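PDB 7DVR: HTH marR-type domain-containing protein from Streptococcus agalactiae serotype III, which binds heme and, as a sensor of the MarR family, probably regulates transcription by binding DNA. Local coordinates for residues Leu38-Tyr43 with Gln101-Phe106; Ala80-Lys85 with Tyr92-His97. All blocks are in the same frame, centred on the assembly; numbering follows the deposited sequence.

Interaction 1. Residues Leu38-Tyr43 with Gln101-Phe106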
# COMPACT_ATOMS: atom_id res chain seq x y z
N LEU A 38 9.64 -4.91 -21.78
CA LEU A 38 10.53 -4.78 -22.97
C LEU A 38 10.68 -6.15 -23.66
O LEU A 38 10.77 -6.23 -24.84
CB LEU A 38 11.90 -4.23 -22.56
CG LEU A 38 11.94 -2.74 -22.16
CD1 LEU A 38 13.37 -2.21 -22.03
CD2 LEU A 38 11.14 -1.87 -23.10
N VAL A 39 10.71 -7.27 -22.94
CA VAL A 39 10.95 -8.60 -23.54
C VAL A 39 9.72 -8.94 -24.34
O VAL A 39 9.82 -9.40 -25.45
CB VAL A 39 11.14 -9.67 -22.43
CG1 VAL A 39 10.83 -11.10 -22.87
CG2 VAL A 39 12.53 -9.53 -21.83
N MET A 40 8.56 -8.67 -23.76
CA MET A 40 7.31 -9.00 -24.45
C MET A 40 7.15 -8.06 -25.67
O MET A 40 6.54 -8.47 -26.69
CB MET A 40 6.14 -8.82 -23.51
CG MET A 40 6.17 -9.70 -22.32
SD MET A 40 6.46 -11.42 -22.83
CE MET A 40 4.95 -11.80 -23.71
N HIS A 41 7.66 -6.82 -25.58
CA HIS A 41 7.63 -5.89 -26.74
C HIS A 41 8.50 -6.44 -27.87
O HIS A 41 7.96 -6.63 -29.01
CB HIS A 41 8.02 -4.48 -26.36
CG HIS A 41 7.59 -3.49 -27.40
ND1 HIS A 41 6.35 -2.85 -27.34
CD2 HIS A 41 8.19 -3.04 -28.53
CE1 HIS A 41 6.20 -2.05 -28.39
NE2 HIS A 41 7.33 -2.13 -29.14
N LEU A 42 9.76 -6.74 -27.58
CA LEU A 42 10.66 -7.41 -28.54
C LEU A 42 9.98 -8.64 -29.12
O LEU A 42 9.98 -8.82 -30.36
CB LEU A 42 12.01 -7.74 -27.89
CG LEU A 42 12.87 -6.55 -27.52
CD1 LEU A 42 14.08 -6.86 -26.65
CD2 LEU A 42 13.33 -5.82 -28.81
N TYR A 43 9.42 -9.50 -28.28
CA TYR A 43 8.95 -10.83 -28.73
C TYR A 43 7.77 -10.64 -29.68
O TYR A 43 7.65 -11.39 -30.68
CB TYR A 43 8.50 -11.68 -27.56
CG TYR A 43 8.25 -13.13 -27.94
CD1 TYR A 43 9.28 -13.97 -28.35
CD2 TYR A 43 6.97 -13.66 -27.93
CE1 TYR A 43 9.05 -15.30 -28.71
CE2 TYR A 43 6.72 -14.99 -28.26
CZ TYR A 43 7.76 -15.81 -28.66
OH TYR A 43 7.47 -17.10 -29.02
N GLN A 101 12.45 -17.91 -24.68
CA GLN A 101 11.92 -18.85 -23.65
C GLN A 101 11.27 -18.09 -22.48
O GLN A 101 10.06 -18.40 -22.11
CB GLN A 101 13.10 -19.70 -23.13
CG GLN A 101 13.81 -20.46 -24.23
CD GLN A 101 14.07 -21.91 -23.89
OE1 GLN A 101 14.45 -22.21 -22.75
NE2 GLN A 101 13.85 -22.79 -24.86
N LYS A 102 12.01 -17.17 -21.84
CA LYS A 102 11.50 -16.31 -20.78
C LYS A 102 10.23 -15.65 -21.24
O LYS A 102 9.37 -15.49 -20.42
CB LYS A 102 12.48 -15.23 -20.37
CG LYS A 102 13.69 -15.74 -19.66
CD LYS A 102 13.32 -16.41 -18.34
CE LYS A 102 14.56 -16.71 -17.56
NZ LYS A 102 14.26 -17.80 -16.60
N ALA A 103 10.16 -15.10 -22.47
CA ALA A 103 8.93 -14.44 -22.95
C ALA A 103 7.72 -15.40 -22.96
O ALA A 103 6.61 -14.97 -22.59
CB ALA A 103 9.16 -13.90 -24.34
N THR A 104 7.87 -16.61 -23.47
CA THR A 104 6.72 -17.53 -23.60
C THR A 104 6.31 -18.02 -22.18
O THR A 104 5.12 -18.22 -21.91
CB THR A 104 7.10 -18.66 -24.56
OG1 THR A 104 8.34 -19.23 -24.12
CG2 THR A 104 7.20 -18.16 -25.99
N GLN A 105 7.28 -18.10 -21.29
CA GLN A 105 7.06 -18.50 -19.88
C GLN A 105 6.32 -17.38 -19.17
O GLN A 105 5.50 -17.62 -18.33
CB GLN A 105 8.38 -18.77 -19.14
CG GLN A 105 9.03 -20.10 -19.46
CD GLN A 105 10.46 -20.22 -18.98
OE1 GLN A 105 10.85 -19.64 -17.98
NE2 GLN A 105 11.23 -21.06 -19.67
N PHE A 106 6.62 -16.13 -19.50
CA PHE A 106 6.06 -14.98 -18.76
C PHE A 106 4.59 -14.86 -19.10
O PHE A 106 3.79 -14.51 -18.23
CB PHE A 106 6.77 -13.66 -19.14
CG PHE A 106 6.42 -12.51 -18.23
CD1 PHE A 106 6.70 -12.55 -16.87
CD2 PHE A 106 5.86 -11.34 -18.74
CE1 PHE A 106 6.40 -11.47 -16.04
CE2 PHE A 106 5.56 -10.27 -17.91
CZ PHE A 106 5.84 -10.33 -16.57
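Ala103 is the small residue on which Val39, Met40 and Tyr43 converge where helix 34-44 packs against helix 97-117 in the winged helix-turn-helix fold of the MarR family. The two short segments cross at -106° with their axes 9.4 Å apart, and Met40 and Ala103 form the nearest backbone pair. The methyl of Ala103 is touched by three side chains from helix 34-44. CG1 of Val39 meets CB of Ala103 at 3.6 Å. The ring of Tyr43 also turns one face to the same CB, a CH-pi contact with CB 4.2 Å from the ring centroid and displaced toward the rim. With CG anti to the backbone N (chi1 -170°), CG of Tyr43 itself comes 3.8 Å from Ala103 CB. The far end of the ring comes to Thr104, whose CG2 lies 3.2 Å from Tyr43 OH.

Met40 reaches the backbone side of Ala103. The bend at chi2 places SD 3.6 Å from the carbonyl O of Ala103, and the bend at chi3 keeps CE near the same oxygen. Beyond it stands Phe106: CG of Met40 approaches CD2 of that ring obliquely, while SD lies at the ring edge, 5.5 Å from the centroid, as a Met-aromatic contact. Phe106 also lies near the heme, its side chain about 5 Å from it.

Further out, Leu31 covers Val39 and Phe106. No hydrogen bond links the two segments. Thr104 instead turns its hydroxyl back along its own helix, with the carbonyl O of Lys100 as one partner of OG1; OG1 also donates to the carbonyl O of Gln101, from 30° outside the carbonyl plane, and that oxygen accepts from Gln105 N as well.

Interaction 2. Residues Ala80-Lys85 with Tyr92-His97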
# COMPACT_ATOMS: atom_id res chain seq x y z
N ALA A 80 20.80 -9.22 -26.30
CA ALA A 80 22.15 -8.78 -26.72
C ALA A 80 22.03 -7.32 -27.20
O ALA A 80 20.98 -6.88 -27.73
CB ALA A 80 22.66 -9.64 -27.83
N ILE A 81 23.04 -6.53 -26.87
CA ILE A 81 23.06 -5.06 -27.14
C ILE A 81 24.05 -4.91 -28.29
O ILE A 81 25.25 -5.13 -28.02
CB ILE A 81 23.57 -4.20 -25.96
CG1 ILE A 81 22.68 -4.22 -24.71
CG2 ILE A 81 23.82 -2.76 -26.44
CD1 ILE A 81 23.31 -3.55 -23.50
N VAL A 82 23.65 -4.49 -29.47
CA VAL A 82 24.63 -4.45 -30.59
C VAL A 82 24.51 -3.09 -31.26
O VAL A 82 23.43 -2.68 -31.68
CB VAL A 82 24.36 -5.58 -31.60
CG1 VAL A 82 25.23 -5.43 -32.83
CG2 VAL A 82 24.43 -6.97 -30.97
N PRO A 83 25.57 -2.30 -31.30
CA PRO A 83 25.46 -0.99 -31.99
C PRO A 83 24.99 -1.08 -33.46
O PRO A 83 25.32 -2.07 -34.14
CB PRO A 83 26.88 -0.46 -31.90
CG PRO A 83 27.54 -1.20 -30.76
CD PRO A 83 26.95 -2.58 -30.84
N SER A 84 24.30 -0.05 -33.96
CA SER A 84 23.86 0.04 -35.37
C SER A 84 25.10 -0.06 -36.25
O SER A 84 26.11 0.58 -35.92
CB SER A 84 23.07 1.29 -35.63
OG SER A 84 22.76 1.43 -37.00
N LYS A 85 25.05 -0.87 -37.31
CA LYS A 85 26.19 -1.09 -38.23
C LYS A 85 26.51 0.21 -38.98
O LYS A 85 27.68 0.50 -39.23
CB LYS A 85 25.82 -2.15 -39.27
CG LYS A 85 26.84 -2.35 -40.38
CD LYS A 85 27.88 -3.40 -40.07
CE LYS A 85 29.18 -3.18 -40.81
NZ LYS A 85 30.33 -3.64 -40.00
N TYR A 92 21.15 -1.11 -30.58
CA TYR A 92 19.91 -1.88 -30.75
C TYR A 92 19.95 -3.13 -29.82
O TYR A 92 21.04 -3.60 -29.46
CB TYR A 92 19.79 -2.35 -32.18
CG TYR A 92 19.25 -1.33 -33.17
CD1 TYR A 92 17.96 -0.79 -33.06
CD2 TYR A 92 20.06 -0.92 -34.19
CE1 TYR A 92 17.49 0.19 -33.93
CE2 TYR A 92 19.63 0.10 -35.04
CZ TYR A 92 18.34 0.59 -34.95
OH TYR A 92 17.99 1.48 -35.95
N LEU A 93 18.77 -3.55 -29.38
CA LEU A 93 18.47 -4.65 -28.46
C LEU A 93 17.85 -5.83 -29.21
O LEU A 93 16.81 -5.62 -29.91
CB LEU A 93 17.52 -4.19 -27.34
CG LEU A 93 17.82 -2.80 -26.75
CD1 LEU A 93 17.05 -2.48 -25.52
CD2 LEU A 93 19.25 -2.75 -26.34
N TYR A 94 18.30 -7.06 -28.91
CA TYR A 94 17.76 -8.27 -29.57
C TYR A 94 17.60 -9.34 -28.52
O TYR A 94 18.47 -9.49 -27.67
CB TYR A 94 18.65 -8.85 -30.64
CG TYR A 94 19.04 -7.82 -31.68
CD1 TYR A 94 18.20 -7.48 -32.75
CD2 TYR A 94 20.18 -7.07 -31.50
CE1 TYR A 94 18.53 -6.47 -33.65
CE2 TYR A 94 20.55 -6.10 -32.47
CZ TYR A 94 19.73 -5.80 -33.53
OH TYR A 94 20.11 -4.86 -34.46
N LEU A 95 16.45 -9.93 -28.57
CA LEU A 95 16.05 -10.98 -27.64
C LEU A 95 16.92 -12.20 -28.01
O LEU A 95 17.10 -12.59 -29.19
CB LEU A 95 14.55 -11.11 -27.90
CG LEU A 95 13.59 -11.61 -26.83
CD1 LEU A 95 13.57 -10.74 -25.57
CD2 LEU A 95 12.19 -11.67 -27.49
N THR A 96 17.46 -12.82 -26.99
CA THR A 96 18.22 -14.11 -27.13
C THR A 96 17.29 -15.34 -27.05
O THR A 96 16.09 -15.19 -26.85
CB THR A 96 19.24 -14.20 -26.01
OG1 THR A 96 18.54 -14.25 -24.74
CG2 THR A 96 20.22 -13.07 -26.13
N HIS A 97 17.83 -16.53 -27.36
CA HIS A 97 17.08 -17.80 -27.24
C HIS A 97 16.46 -17.84 -25.86
O HIS A 97 15.27 -18.12 -25.76
CB HIS A 97 18.04 -18.99 -27.40
CG HIS A 97 17.41 -20.30 -27.15
ND1 HIS A 97 16.42 -20.78 -27.96
CD2 HIS A 97 17.64 -21.21 -26.19
CE1 HIS A 97 16.11 -22.02 -27.59
NE2 HIS A 97 16.84 -22.33 -26.43
O HOH W 1 22.46 -3.82 -34.57
O HOH W 2 19.83 3.02 -37.14
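Tyr92 and Tyr94 project from the same face of the sheet as Ala80 and Val82, and each ring meets segment 80-85 differently. The Tyr94 ring presents its edge to Val82: CE2 of Tyr94 lies 3.9 Å from CB of Val82, with that carbon near the ring plane. The Tyr92 ring reaches past Val82 to Ser84 instead, where CE2 of Tyr92 comes within 3.7 Å of CB of Ser84 at an oblique inclination.

Water continues each contact at the hydroxyl end. One molecule sits in the plane of the Tyr94 ring, 2.6 Å from OH of Tyr94, and donates to the carbonyl O of Val82; another joins Tyr92 OH to Ser84 OG, though weakly at the serine, whose hydroxyl is also bonded to Thr86. The side chain of Tyr94 additionally lies about 4 Å from a bound cobalt ion.

Strands 79-83 and 91-95 form the antiparallel hairpin that is the wing of the winged helix-turn-helix fold. Ala80-Tyr94 and Val82-Tyr92 are hydrogen-bonded pairs. The bond from Val82 N to Tyr92 O, 2.8 Å long, is nearly straight at 166°, whereas the return bond from Tyr92 N reaches Val82 O from well above its carbonyl plane. Between them Ile81 and Leu93, a non-hydrogen-bonded pair, point the same way from the other face and lie side by side, CG1 of Ile81 4.1 Å from CD2 of Leu93. The CA atoms of this pair also make CA-H...O contacts, Leu93 CA lying 3.4 Å from Ala80 O and Ile81 CA facing Tyr92 O.

Beyond the strand, Thr96 N-caps helix 97-117: its OG1 accepts from Gly99 N and also bonds to Gly77 O, while its CG2 rests 3.9 Å from Ala80 N.

How the interactions relate
The two contacts illustrate how chemistry follows location within one domain. Interaction 1 is a buried helix-helix crossing, built from apolar, sulfur and aromatic packing without a hydrogen bond between its segments; interaction 2 is a partly buried hairpin farther from the chain centre, held by a ladder of main-chain bonds, with water at its tyrosine hydroxyls. Along the chain, 80-85 with 92-97 is nested inside the loop closed by 38-43 with 101-106, and strand 91-95 leads directly into helix 97-117. They also touch: CD2 of Leu95 packs 3.6 Å from CA of Tyr43, and Leu42 CD2 lies against Leu93 O, seating the wing on helix 34-44.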